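Local atomic coordinates of bifunctional protein FolD (Thermus thermophilus, PDB entry 6V6Y), a protein that probably catalyses the NADP-dependent oxidation of 5,10-methylenetetrahydrofolate to 5,10-methenyltetrahydrofolate and the hydrolysis of that product to 10-formyltetrahydrofolate. Residues L140-L145 with I222-G227; V158-R163 with G173-E178; V167-A172 with V182-S187. All blocks are in the same frame, centred on the assembly; numbering follows the deposited sequence.

Contact 1. Residues L140-L145 with I222-G227. With NAP (NADP nicotinamide-adenine-dinucleotide phosphate), chain B.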
loop_
_atom_site.group_PDB
_atom_site.type_symbol
_atom_site.label_atom_id
_atom_site.label_comp_id
_atom_site.label_asym_id
_atom_site.label_seq_id
_atom_site.Cartn_x
_atom_site.Cartn_y
_atom_site.Cartn_z
ATOM N N LEU A 140 -0.247 13.356 -3.209
ATOM C CA LEU A 140 0.860 14.088 -3.817
ATOM C C LEU A 140 0.841 15.539 -3.377
ATOM O O LEU A 140 1.885 16.121 -3.071
ATOM C CB LEU A 140 0.787 14.005 -5.346
ATOM C CG LEU A 140 1.226 12.684 -5.986
ATOM C CD1 LEU A 140 0.786 12.616 -7.456
ATOM C CD2 LEU A 140 2.747 12.478 -5.859
ATOM N N GLY A 141 -0.353 16.129 -3.315
ATOM C CA GLY A 141 -0.446 17.534 -2.969
ATOM C C GLY A 141 -0.098 17.782 -1.517
ATOM O O GLY A 141 0.497 18.807 -1.175
ATOM N N VAL A 142 -0.452 16.839 -0.643
ATOM C CA VAL A 142 -0.119 16.978 0.770
ATOM C C VAL A 142 1.387 16.876 0.973
ATOM O O VAL A 142 1.995 17.714 1.645
ATOM C CB VAL A 142 -0.891 15.933 1.585
ATOM C CG1 VAL A 142 -0.317 15.796 2.968
ATOM C CG2 VAL A 142 -2.388 16.321 1.588
ATOM N N VAL A 143 2.022 15.871 0.369
ATOM C CA VAL A 143 3.475 15.745 0.482
ATOM C C VAL A 143 4.160 16.995 -0.071
ATOM O O VAL A 143 5.000 17.616 0.596
ATOM C CB VAL A 143 3.964 14.463 -0.226
ATOM C CG1 VAL A 143 5.479 14.411 -0.225
ATOM C CG2 VAL A 143 3.413 13.208 0.466
ATOM N N ARG A 144 3.790 17.402 -1.293
ATOM C CA ARG A 144 4.424 18.569 -1.902
ATOM C C ARG A 144 4.216 19.818 -1.060
ATOM O O ARG A 144 5.151 20.606 -0.862
ATOM C CB ARG A 144 3.890 18.783 -3.317
ATOM C CG ARG A 144 4.289 20.122 -3.927
ATOM C CD ARG A 144 5.483 19.991 -4.852
ATOM N NE ARG A 144 5.996 21.300 -5.244
ATOM C CZ ARG A 144 6.560 21.565 -6.418
ATOM N NH1 ARG A 144 6.677 20.603 -7.334
ATOM N NH2 ARG A 144 7.000 22.799 -6.681
ATOM N N LEU A 145 3.004 20.004 -0.531
ATOM C CA LEU A 145 2.746 21.163 0.317
ATOM C C LEU A 145 3.687 21.186 1.518
ATOM O O LEU A 145 4.276 22.231 1.832
ATOM C CB LEU A 145 1.286 21.182 0.764
ATOM C CG LEU A 145 0.852 22.381 1.620
ATOM C CD1 LEU A 145 -0.577 22.745 1.306
ATOM C CD2 LEU A 145 0.992 22.074 3.123
ATOM N N ILE A 222 2.466 20.292 12.963
ATOM C CA ILE A 222 2.044 20.732 11.632
ATOM C C ILE A 222 0.766 19.977 11.294
ATOM O O ILE A 222 0.775 18.743 11.217
ATOM C CB ILE A 222 3.133 20.455 10.583
ATOM C CG1 ILE A 222 4.499 20.949 11.069
ATOM C CG2 ILE A 222 2.744 21.013 9.208
ATOM C CD1 ILE A 222 4.791 22.370 10.751
ATOM N N VAL A 223 -0.334 20.700 11.100
ATOM C CA VAL A 223 -1.650 20.095 10.911
ATOM C C VAL A 223 -2.125 20.371 9.486
ATOM O O VAL A 223 -2.232 21.534 9.069
ATOM C CB VAL A 223 -2.656 20.616 11.948
ATOM C CG1 VAL A 223 -4.034 20.010 11.696
ATOM C CG2 VAL A 223 -2.167 20.287 13.366
ATOM N N VAL A 224 -2.429 19.299 8.751
ATOM C CA VAL A 224 -2.901 19.352 7.367
ATOM C C VAL A 224 -4.342 18.849 7.341
ATOM O O VAL A 224 -4.610 17.709 7.728
ATOM C CB VAL A 224 -2.003 18.518 6.441
ATOM C CG1 VAL A 224 -2.542 18.509 5.027
ATOM C CG2 VAL A 224 -0.570 19.057 6.483
ATOM N N ASP A 225 -5.266 19.693 6.887
ATOM C CA ASP A 225 -6.701 19.441 6.984
ATOM C C ASP A 225 -7.263 19.169 5.593
ATOM O O ASP A 225 -7.495 20.096 4.816
ATOM C CB ASP A 225 -7.389 20.632 7.635
ATOM C CG ASP A 225 -8.854 20.376 7.959
ATOM O OD1 ASP A 225 -9.421 19.341 7.539
ATOM O OD2 ASP A 225 -9.445 21.235 8.647
ATOM N N VAL A 226 -7.524 17.897 5.292
ATOM C CA VAL A 226 -8.023 17.507 3.972
ATOM C C VAL A 226 -9.541 17.595 3.878
ATOM O O VAL A 226 -10.089 17.555 2.767
ATOM C CB VAL A 226 -7.527 16.080 3.631
ATOM C CG1 VAL A 226 -7.842 15.695 2.192
ATOM C CG2 VAL A 226 -6.016 15.958 3.886
ATOM N N GLY A 227 -10.241 17.756 4.999
ATOM C CA GLY A 227 -11.691 17.713 4.958
ATOM C C GLY A 227 -12.277 18.879 4.183
ATOM O O GLY A 227 -11.741 19.987 4.161
HETATM P PA NAP B . -13.798 8.284 3.175
HETATM O O1A NAP B . -15.100 8.834 2.737
HETATM O O2A NAP B . -13.525 6.976 2.539
HETATM O O5B NAP B . -13.765 8.171 4.781
HETATM C C5B NAP B . -12.737 8.819 5.496
HETATM C C4B NAP B . -12.181 7.922 6.595
HETATM O O4B NAP B . -12.177 8.615 7.826
HETATM C C3B NAP B . -12.990 6.652 6.796
HETATM O O3B NAP B . -12.324 5.577 6.176
HETATM C C2B NAP B . -13.099 6.470 8.304
HETATM O O2B NAP B . -12.393 5.339 8.770
HETATM C C1B NAP B . -12.482 7.735 8.890
HETATM N N9A NAP B . -13.410 8.364 9.849
HETATM C C8A NAP B . -14.644 8.890 9.562
HETATM N N7A NAP B . -15.183 9.369 10.706
HETATM C C5A NAP B . -14.312 9.161 11.718
HETATM C C6A NAP B . -14.366 9.457 13.074
HETATM N N6A NAP B . -15.434 10.061 13.586
HETATM N N1A NAP B . -13.304 9.119 13.888
HETATM C C2A NAP B . -12.199 8.494 13.349
HETATM N N3A NAP B . -12.153 8.204 12.000
HETATM C C4A NAP B . -13.195 8.527 11.195
HETATM O O3 NAP B . -12.624 9.341 2.863
HETATM P PN NAP B . -12.435 10.432 1.694
HETATM O O1N NAP B . -13.042 9.896 0.455
HETATM O O2N NAP B . -11.025 10.879 1.698
HETATM O O5D NAP B . -13.355 11.639 2.230
HETATM C C5D NAP B . -13.029 12.282 3.441
HETATM C C4D NAP B . -13.170 13.791 3.298
HETATM O O4D NAP B . -12.086 14.332 2.563
HETATM C C3D NAP B . -14.448 14.149 2.553
HETATM O O3D NAP B . -15.225 15.024 3.334
HETATM C C2D NAP B . -13.990 14.853 1.297
HETATM O O2D NAP B . -14.777 15.997 1.065
HETATM C C1D NAP B . -12.560 15.255 1.603
HETATM N N1N NAP B . -11.739 15.228 0.379
HETATM C C2N NAP B . -11.125 16.376 -0.031
HETATM C C3N NAP B . -10.348 16.384 -1.182
HETATM C C7N NAP B . -9.593 17.622 -1.559
HETATM O O7N NAP B . -8.899 17.655 -2.784
HETATM N N7N NAP B . -9.595 18.658 -0.723
HETATM C C4N NAP B . -10.192 15.214 -1.916
HETATM C C5N NAP B . -10.820 14.052 -1.488
HETATM C C6N NAP B . -11.595 14.070 -0.333
HETATM P P2B NAP B . -12.947 3.841 8.541
HETATM O O1X NAP B . -12.640 3.398 7.130
HETATM O O2X NAP B . -12.253 2.920 9.516
HETATM O O3X NAP B . -14.439 3.803 8.771
#
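Val142 is the side chain that helix 137-148 sets against Val224, on strand 222-225, and Val226, just beyond the strand's end. Its CB points at the strand and forks there. CG1, anti to the backbone N (chi1 165°), lies 4.1 Å from Val224 CG1. The other branch, CG2, is just as near that same Val224 methyl and also reaches Val226 CG2 at 4.3 Å. One methyl of Val224 therefore sits against both branches of Val142, and Leu171 of helix 168-177 adds to the packing around Val142. This is a helix layered on the parallel sheet of the Rossmann-type NADP-binding domain. Past the strand the chain turns into the cofactor pocket: Val226 O comes within 3.2 Å of NADP C2N, an atom of the nicotinamide ring. An Asx turn shapes this bend, Gly227 N donating to Asp225 OD1 at 3.1 Å on its anti side, tilted 30° out of the carboxylate plane. Asp238 N and Val239 N also bond to this buried carboxylate. The contact itself is thus wholly apolar and dispersive, while three backbone N-H groups bond to Asp225, which probably helps to hold the turn beside the nicotinamide.

Contact 2. Residues V158-R163 with G173-E178. With NAP (NADP nicotinamide-adenine-dinucleotide phosphate), chain B.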
loop_
_atom_site.group_PDB
_atom_site.type_symbol
_atom_site.label_atom_id
_atom_site.label_comp_id
_atom_site.label_asym_id
_atom_site.label_seq_id
_atom_site.Cartn_x
_atom_site.Cartn_y
_atom_site.Cartn_z
ATOM N N VAL A 158 4.391 10.947 11.797
ATOM C CA VAL A 158 3.205 11.386 11.073
ATOM C C VAL A 158 2.032 10.484 11.427
ATOM O O VAL A 158 2.138 9.250 11.334
ATOM C CB VAL A 158 3.441 11.387 9.555
ATOM C CG1 VAL A 158 2.203 11.881 8.839
ATOM C CG2 VAL A 158 4.659 12.230 9.212
ATOM N N VAL A 159 0.913 11.094 11.828
ATOM C CA VAL A 159 -0.365 10.395 11.945
ATOM C C VAL A 159 -1.283 10.838 10.809
ATOM O O VAL A 159 -1.469 12.038 10.566
ATOM C CB VAL A 159 -1.030 10.616 13.315
ATOM C CG1 VAL A 159 -2.400 9.929 13.354
ATOM C CG2 VAL A 159 -0.128 10.105 14.444
ATOM N N VAL A 160 -1.829 9.860 10.097
ATOM C CA VAL A 160 -2.813 10.069 9.047
ATOM C C VAL A 160 -4.128 9.507 9.570
ATOM O O VAL A 160 -4.196 8.327 9.941
ATOM C CB VAL A 160 -2.372 9.367 7.753
ATOM C CG1 VAL A 160 -3.395 9.530 6.651
ATOM C CG2 VAL A 160 -0.982 9.852 7.347
ATOM N N VAL A 161 -5.162 10.343 9.655
ATOM C CA VAL A 161 -6.465 9.887 10.130
ATOM C C VAL A 161 -7.402 9.764 8.943
ATOM O O VAL A 161 -7.765 10.766 8.317
ATOM C CB VAL A 161 -7.058 10.808 11.203
ATOM C CG1 VAL A 161 -8.295 10.137 11.822
ATOM C CG2 VAL A 161 -6.018 11.143 12.297
ATOM N N GLY A 162 -7.825 8.533 8.666
ATOM C CA GLY A 162 -8.620 8.224 7.501
ATOM C C GLY A 162 -7.819 7.304 6.615
ATOM O O GLY A 162 -6.616 7.513 6.430
ATOM N N ARG A 163 -8.454 6.279 6.063
ATOM C CA ARG A 163 -7.715 5.250 5.352
ATOM C C ARG A 163 -8.347 4.962 3.996
ATOM O O ARG A 163 -8.407 3.810 3.554
ATOM C CB ARG A 163 -7.632 3.971 6.191
ATOM C CG ARG A 163 -8.995 3.439 6.570
ATOM C CD ARG A 163 -8.957 2.028 7.130
ATOM N NE ARG A 163 -10.229 1.754 7.788
ATOM C CZ ARG A 163 -10.557 0.604 8.364
ATOM N NH1 ARG A 163 -9.710 -0.413 8.359
ATOM N NH2 ARG A 163 -11.744 0.478 8.946
ATOM N N GLY A 173 1.613 5.607 1.961
ATOM C CA GLY A 173 2.669 5.093 1.100
ATOM C C GLY A 173 3.657 6.161 0.667
ATOM O O GLY A 173 4.869 5.926 0.643
ATOM N N LEU A 174 3.154 7.349 0.297
ATOM C CA LEU A 174 4.062 8.414 -0.127
ATOM C C LEU A 174 4.902 8.927 1.041
ATOM O O LEU A 174 6.093 9.219 0.870
ATOM C CB LEU A 174 3.277 9.561 -0.770
ATOM C CG LEU A 174 2.598 9.182 -2.086
ATOM C CD1 LEU A 174 1.882 10.403 -2.678
ATOM C CD2 LEU A 174 3.604 8.599 -3.093
ATOM N N LEU A 175 4.314 9.034 2.237
ATOM C CA LEU A 175 5.098 9.486 3.387
ATOM C C LEU A 175 6.220 8.517 3.741
ATOM O O LEU A 175 7.290 8.948 4.184
ATOM C CB LEU A 175 4.197 9.699 4.585
ATOM C CG LEU A 175 3.241 10.874 4.408
ATOM C CD1 LEU A 175 2.107 10.774 5.439
ATOM C CD2 LEU A 175 4.000 12.194 4.517
ATOM N N LEU A 176 6.007 7.207 3.559
ATOM C CA LEU A 176 7.090 6.262 3.823
ATOM C C LEU A 176 8.267 6.493 2.900
ATOM O O LEU A 176 9.424 6.288 3.296
ATOM C CB LEU A 176 6.618 4.817 3.661
ATOM C CG LEU A 176 5.781 4.261 4.791
ATOM C CD1 LEU A 176 5.081 3.034 4.240
ATOM C CD2 LEU A 176 6.629 3.961 6.046
ATOM N N ARG A 177 7.996 6.888 1.658
ATOM C CA ARG A 177 9.077 7.197 0.735
ATOM C C ARG A 177 9.883 8.411 1.172
ATOM O O ARG A 177 11.033 8.556 0.746
ATOM C CB ARG A 177 8.532 7.437 -0.660
ATOM C CG ARG A 177 7.963 6.236 -1.334
ATOM C CD ARG A 177 7.675 6.665 -2.741
ATOM N NE ARG A 177 7.119 5.597 -3.523
ATOM C CZ ARG A 177 7.200 5.532 -4.845
ATOM N NH1 ARG A 177 7.813 6.490 -5.511
ATOM N NH2 ARG A 177 6.672 4.505 -5.496
ATOM N N GLU A 178 9.305 9.287 1.992
ATOM C CA GLU A 178 10.028 10.400 2.597
ATOM C C GLU A 178 10.649 10.024 3.939
ATOM O O GLU A 178 11.155 10.911 4.643
ATOM C CB GLU A 178 9.101 11.612 2.786
ATOM C CG GLU A 178 8.226 11.958 1.594
ATOM C CD GLU A 178 9.031 12.398 0.372
ATOM O OE1 GLU A 178 10.205 12.783 0.533
ATOM O OE2 GLU A 178 8.484 12.353 -0.752
HETATM P PA NAP B . -13.798 8.284 3.175
HETATM O O1A NAP B . -15.100 8.834 2.737
HETATM O O2A NAP B . -13.525 6.976 2.539
HETATM O O5B NAP B . -13.765 8.171 4.781
HETATM C C5B NAP B . -12.737 8.819 5.496
HETATM C C4B NAP B . -12.181 7.922 6.595
HETATM O O4B NAP B . -12.177 8.615 7.826
HETATM C C3B NAP B . -12.990 6.652 6.796
HETATM O O3B NAP B . -12.324 5.577 6.176
HETATM C C2B NAP B . -13.099 6.470 8.304
HETATM O O2B NAP B . -12.393 5.339 8.770
HETATM C C1B NAP B . -12.482 7.735 8.890
HETATM N N9A NAP B . -13.410 8.364 9.849
HETATM C C8A NAP B . -14.644 8.890 9.562
HETATM N N7A NAP B . -15.183 9.369 10.706
HETATM C C5A NAP B . -14.312 9.161 11.718
HETATM C C6A NAP B . -14.366 9.457 13.074
HETATM N N6A NAP B . -15.434 10.061 13.586
HETATM N N1A NAP B . -13.304 9.119 13.888
HETATM C C2A NAP B . -12.199 8.494 13.349
HETATM N N3A NAP B . -12.153 8.204 12.000
HETATM C C4A NAP B . -13.195 8.527 11.195
HETATM O O3 NAP B . -12.624 9.341 2.863
HETATM P PN NAP B . -12.435 10.432 1.694
HETATM O O1N NAP B . -13.042 9.896 0.455
HETATM O O2N NAP B . -11.025 10.879 1.698
HETATM O O5D NAP B . -13.355 11.639 2.230
HETATM C C5D NAP B . -13.029 12.282 3.441
HETATM C C4D NAP B . -13.170 13.791 3.298
HETATM O O4D NAP B . -12.086 14.332 2.563
HETATM C C3D NAP B . -14.448 14.149 2.553
HETATM O O3D NAP B . -15.225 15.024 3.334
HETATM C C2D NAP B . -13.990 14.853 1.297
HETATM O O2D NAP B . -14.777 15.997 1.065
HETATM C C1D NAP B . -12.560 15.255 1.603
HETATM N N1N NAP B . -11.739 15.228 0.379
HETATM C C2N NAP B . -11.125 16.376 -0.031
HETATM C C3N NAP B . -10.348 16.384 -1.182
HETATM C C7N NAP B . -9.593 17.622 -1.559
HETATM O O7N NAP B . -8.899 17.655 -2.784
HETATM N N7N NAP B . -9.595 18.658 -0.723
HETATM C C4N NAP B . -10.192 15.214 -1.916
HETATM C C5N NAP B . -10.820 14.052 -1.488
HETATM C C6N NAP B . -11.595 14.070 -0.333
HETATM P P2B NAP B . -12.947 3.841 8.541
HETATM O O1X NAP B . -12.640 3.398 7.130
HETATM O O2X NAP B . -12.253 2.920 9.516
HETATM O O3X NAP B . -14.439 3.803 8.771
#
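Leu175 meets Val158 and Val160 where helix 168-177 lies over strand 157-161, the first strand of a beta-alpha-beta unit in the Rossmann-type domain. From Gly173 the helix passes to Leu174, which makes no contact with this strand and packs on Pro139, Leu140 and Val143 of helix 137-148. Leu175 follows, pointed at the sheet. With CG anti to the carbonyl carbon (chi1 -68°) and chi2 at 163°, its CD1 comes to lie 3.6 Å from Val158 CG1 and 3.7 Å from Val160 CG2. Both valines point toward the helix, and this single methyl bridges them; the leucine crosses Val158 at about a right angle and Val160 obliquely. Leu176 turns to Leu184 of the second subunit. The guanidinium of Arg177 is tied to the backbone oxygens of Leu127 and Gly131, and Glu178, whose N bonds to Leu175 O at 3.0 Å, forms a salt bridge with Lys147. At the other end of the strand, Gly162 brings its CA to 3.6 Å from NADP O4B, and Arg163 reaches the 2'-phosphate with an extended chain. Arg163 NE donates to O1X at 3.0 Å (152°), NH2 to O2X at 2.6 Å, and P2B lies in the guanidinium plane at its edge. Arg163 NH1 is held by Asp179 of the second subunit. The chemistry is divided along the strand: hydrocarbon fixes the helix at one end, and at the other a guanidinium braced from across the dimer grips the phosphate that distinguishes NADP from NAD.

Contact 3. Residues V167-A172 with V182-S187. With NAP (NADP nicotinamide-adenine-dinucleotide phosphate), chain B.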
loop_
_atom_site.group_PDB
_atom_site.type_symbol
_atom_site.label_atom_id
_atom_site.label_comp_id
_atom_site.label_asym_id
_atom_site.label_seq_id
_atom_site.Cartn_x
_atom_site.Cartn_y
_atom_site.Cartn_z
ATOM N N VAL A 167 -7.235 9.165 -0.344
ATOM C CA VAL A 167 -6.298 9.979 0.442
ATOM C C VAL A 167 -5.401 9.142 1.365
ATOM O O VAL A 167 -4.182 9.053 1.156
ATOM C CB VAL A 167 -7.058 11.044 1.265
ATOM C CG1 VAL A 167 -6.077 11.908 2.016
ATOM C CG2 VAL A 167 -7.958 11.890 0.370
ATOM N N GLY A 168 -5.980 8.554 2.415
ATOM C CA GLY A 168 -5.161 8.083 3.536
ATOM C C GLY A 168 -4.117 7.046 3.157
ATOM O O GLY A 168 -2.933 7.173 3.504
ATOM N N LYS A 169 -4.533 6.006 2.434
ATOM C CA LYS A 169 -3.598 4.930 2.107
ATOM C C LYS A 169 -2.519 5.341 1.104
ATOM O O LYS A 169 -1.331 5.098 1.380
ATOM C CB LYS A 169 -4.378 3.695 1.648
ATOM C CG LYS A 169 -5.176 3.074 2.785
ATOM C CD LYS A 169 -5.692 1.685 2.403
ATOM C CE LYS A 169 -6.870 1.791 1.463
ATOM N NZ LYS A 169 -7.676 0.537 1.478
ATOM N N PRO A 170 -2.819 5.937 -0.054
ATOM C CA PRO A 170 -1.690 6.431 -0.865
ATOM C C PRO A 170 -0.862 7.483 -0.111
ATOM O O PRO A 170 0.372 7.507 -0.250
ATOM C CB PRO A 170 -2.361 6.992 -2.126
ATOM C CG PRO A 170 -3.816 7.120 -1.803
ATOM C CD PRO A 170 -4.125 6.153 -0.708
ATOM N N LEU A 171 -1.488 8.309 0.740
ATOM C CA LEU A 171 -0.698 9.237 1.549
ATOM C C LEU A 171 0.309 8.490 2.413
ATOM O O LEU A 171 1.507 8.824 2.432
ATOM C CB LEU A 171 -1.594 10.108 2.430
ATOM C CG LEU A 171 -0.760 11.163 3.186
ATOM C CD1 LEU A 171 0.196 11.925 2.238
ATOM C CD2 LEU A 171 -1.647 12.132 3.916
ATOM N N ALA A 172 -0.158 7.466 3.138
ATOM C CA ALA A 172 0.761 6.697 3.975
ATOM C C ALA A 172 1.913 6.140 3.150
ATOM O O ALA A 172 3.077 6.221 3.565
ATOM C CB ALA A 172 0.012 5.573 4.688
ATOM N N VAL A 182 4.927 6.372 10.074
ATOM C CA VAL A 182 3.545 6.623 9.689
ATOM C C VAL A 182 2.601 5.787 10.536
ATOM O O VAL A 182 2.789 4.577 10.679
ATOM C CB VAL A 182 3.321 6.346 8.194
ATOM C CG1 VAL A 182 1.852 6.519 7.870
ATOM C CG2 VAL A 182 4.170 7.313 7.361
ATOM N N THR A 183 1.575 6.431 11.075
ATOM C CA THR A 183 0.480 5.763 11.761
ATOM C C THR A 183 -0.769 6.026 10.942
ATOM O O THR A 183 -1.093 7.194 10.653
ATOM C CB THR A 183 0.322 6.284 13.197
ATOM O OG1 THR A 183 1.533 6.056 13.909
ATOM C CG2 THR A 183 -0.798 5.579 13.929
ATOM N N LEU A 184 -1.446 4.952 10.531
ATOM C CA LEU A 184 -2.740 5.059 9.868
ATOM C C LEU A 184 -3.825 4.806 10.911
ATOM O O LEU A 184 -3.931 3.697 11.459
ATOM C CB LEU A 184 -2.860 4.091 8.694
ATOM C CG LEU A 184 -2.541 4.638 7.295
ATOM C CD1 LEU A 184 -2.388 3.516 6.272
ATOM C CD2 LEU A 184 -3.591 5.641 6.806
ATOM N N ALA A 185 -4.621 5.837 11.192
ATOM C CA ALA A 185 -5.754 5.743 12.102
ATOM C C ALA A 185 -7.046 5.904 11.315
ATOM O O ALA A 185 -7.047 6.293 10.140
ATOM C CB ALA A 185 -5.647 6.789 13.226
ATOM N N HIS A 186 -8.158 5.581 11.958
ATOM C CA HIS A 186 -9.422 5.461 11.228
ATOM C C HIS A 186 -10.542 5.327 12.249
ATOM O O HIS A 186 -10.318 5.451 13.462
ATOM C CB HIS A 186 -9.400 4.268 10.272
ATOM C CG HIS A 186 -8.878 3.021 10.908
ATOM N ND1 HIS A 186 -9.569 2.342 11.892
ATOM C CD2 HIS A 186 -7.711 2.353 10.740
ATOM C CE1 HIS A 186 -8.866 1.289 12.270
ATOM N NE2 HIS A 186 -7.729 1.279 11.596
ATOM N N SER A 187 -11.746 5.027 11.763
ATOM C CA SER A 187 -12.903 5.093 12.648
ATOM C C SER A 187 -12.902 4.009 13.728
ATOM O O SER A 187 -13.650 4.131 14.697
ATOM C CB SER A 187 -14.186 5.022 11.831
ATOM O OG SER A 187 -14.453 3.684 11.454
HETATM P PA NAP B . -13.798 8.284 3.175
HETATM O O1A NAP B . -15.100 8.834 2.737
HETATM O O2A NAP B . -13.525 6.976 2.539
HETATM O O5B NAP B . -13.765 8.171 4.781
HETATM C C5B NAP B . -12.737 8.819 5.496
HETATM C C4B NAP B . -12.181 7.922 6.595
HETATM O O4B NAP B . -12.177 8.615 7.826
HETATM C C3B NAP B . -12.990 6.652 6.796
HETATM O O3B NAP B . -12.324 5.577 6.176
HETATM C C2B NAP B . -13.099 6.470 8.304
HETATM O O2B NAP B . -12.393 5.339 8.770
HETATM C C1B NAP B . -12.482 7.735 8.890
HETATM N N9A NAP B . -13.410 8.364 9.849
HETATM C C8A NAP B . -14.644 8.890 9.562
HETATM N N7A NAP B . -15.183 9.369 10.706
HETATM C C5A NAP B . -14.312 9.161 11.718
HETATM C C6A NAP B . -14.366 9.457 13.074
HETATM N N6A NAP B . -15.434 10.061 13.586
HETATM N N1A NAP B . -13.304 9.119 13.888
HETATM C C2A NAP B . -12.199 8.494 13.349
HETATM N N3A NAP B . -12.153 8.204 12.000
HETATM C C4A NAP B . -13.195 8.527 11.195
HETATM O O3 NAP B . -12.624 9.341 2.863
HETATM P PN NAP B . -12.435 10.432 1.694
HETATM O O1N NAP B . -13.042 9.896 0.455
HETATM O O2N NAP B . -11.025 10.879 1.698
HETATM O O5D NAP B . -13.355 11.639 2.230
HETATM C C5D NAP B . -13.029 12.282 3.441
HETATM C C4D NAP B . -13.170 13.791 3.298
HETATM O O4D NAP B . -12.086 14.332 2.563
HETATM C C3D NAP B . -14.448 14.149 2.553
HETATM O O3D NAP B . -15.225 15.024 3.334
HETATM C C2D NAP B . -13.990 14.853 1.297
HETATM O O2D NAP B . -14.777 15.997 1.065
HETATM C C1D NAP B . -12.560 15.255 1.603
HETATM N N1N NAP B . -11.739 15.228 0.379
HETATM C C2N NAP B . -11.125 16.376 -0.031
HETATM C C3N NAP B . -10.348 16.384 -1.182
HETATM C C7N NAP B . -9.593 17.622 -1.559
HETATM O O7N NAP B . -8.899 17.655 -2.784
HETATM N N7N NAP B . -9.595 18.658 -0.723
HETATM C C4N NAP B . -10.192 15.214 -1.916
HETATM C C5N NAP B . -10.820 14.052 -1.488
HETATM C C6N NAP B . -11.595 14.070 -0.333
HETATM P P2B NAP B . -12.947 3.841 8.541
HETATM O O1X NAP B . -12.640 3.398 7.130
HETATM O O2X NAP B . -12.253 2.920 9.516
HETATM O O3X NAP B . -14.439 3.803 8.771
#
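O2X of the NADP 2'-phosphate is gripped by two residues, Arg163 and Ser187. Ser187 N donates to it at 3.1 Å and shares the same N-H with the ester oxygen O2B, also at 3.1 Å, while Ser187 OG gives its hydrogen to O3X at 2.7 Å. A chi1 of 79°, with OG between the backbone N and the carbonyl carbon, lets the hydroxyl and the amide work on one phosphate. The site lies just beyond strand 181-185, which closes the beta-alpha-beta unit begun by strand 157-161 and helix 168-177. Residues 168-172 of the helix and 182-185 of the strand run almost exactly antiparallel, 172° between their directions, with axes 9.4 Å apart. Val167, at the N-cap position, sets its CG2 3.5 Å from NADP O2N; the start of the helix faces the diphosphate and its dipole would probably favour that charge. Farther along, small residues allow a close approach to the sheet. Leu184 spreads its two methyls along the helix: CD1 presses on Ala172 CB at 3.5 Å, and CD2 lies 3.7 Å from the carbonyl oxygen of Gly168, one turn earlier. Lys169 merely brushes Leu184 before its NZ leaves to bond Trp128 O of the second subunit. The strand is also a dimer edge: Val182, Thr183 and Leu184 pair antiparallel with a strand of the second subunit, so the sheet continues across the interface, and His186 NE2 bonds to Ala180 O there. At Ala172, Val182 adds a second contact, its CG1 3.8 Å from Ala172 CB.

All three contacts are buried and join helices to the one parallel sheet of the NADP-binding domain, but they sit at different depths. Contact 1 lies nearest the centre of the chain, touches no other subunit and meets the cofactor at the nicotinamide end. Contacts 2 and 3 share helix 168-177 and use neighbouring strands, so they are two halves of one beta-alpha-beta unit; probable backbone hydrogen bonds from Gly162 N to Ala185 O and from Ala185 N to Val160 O join them. Their helix-sheet faces are apolar, with charged and hydroxyl groups where they meet the 2'-phosphate and the second subunit. Leu171, Leu174 and Val143 fill the seam between that unit and contact 1.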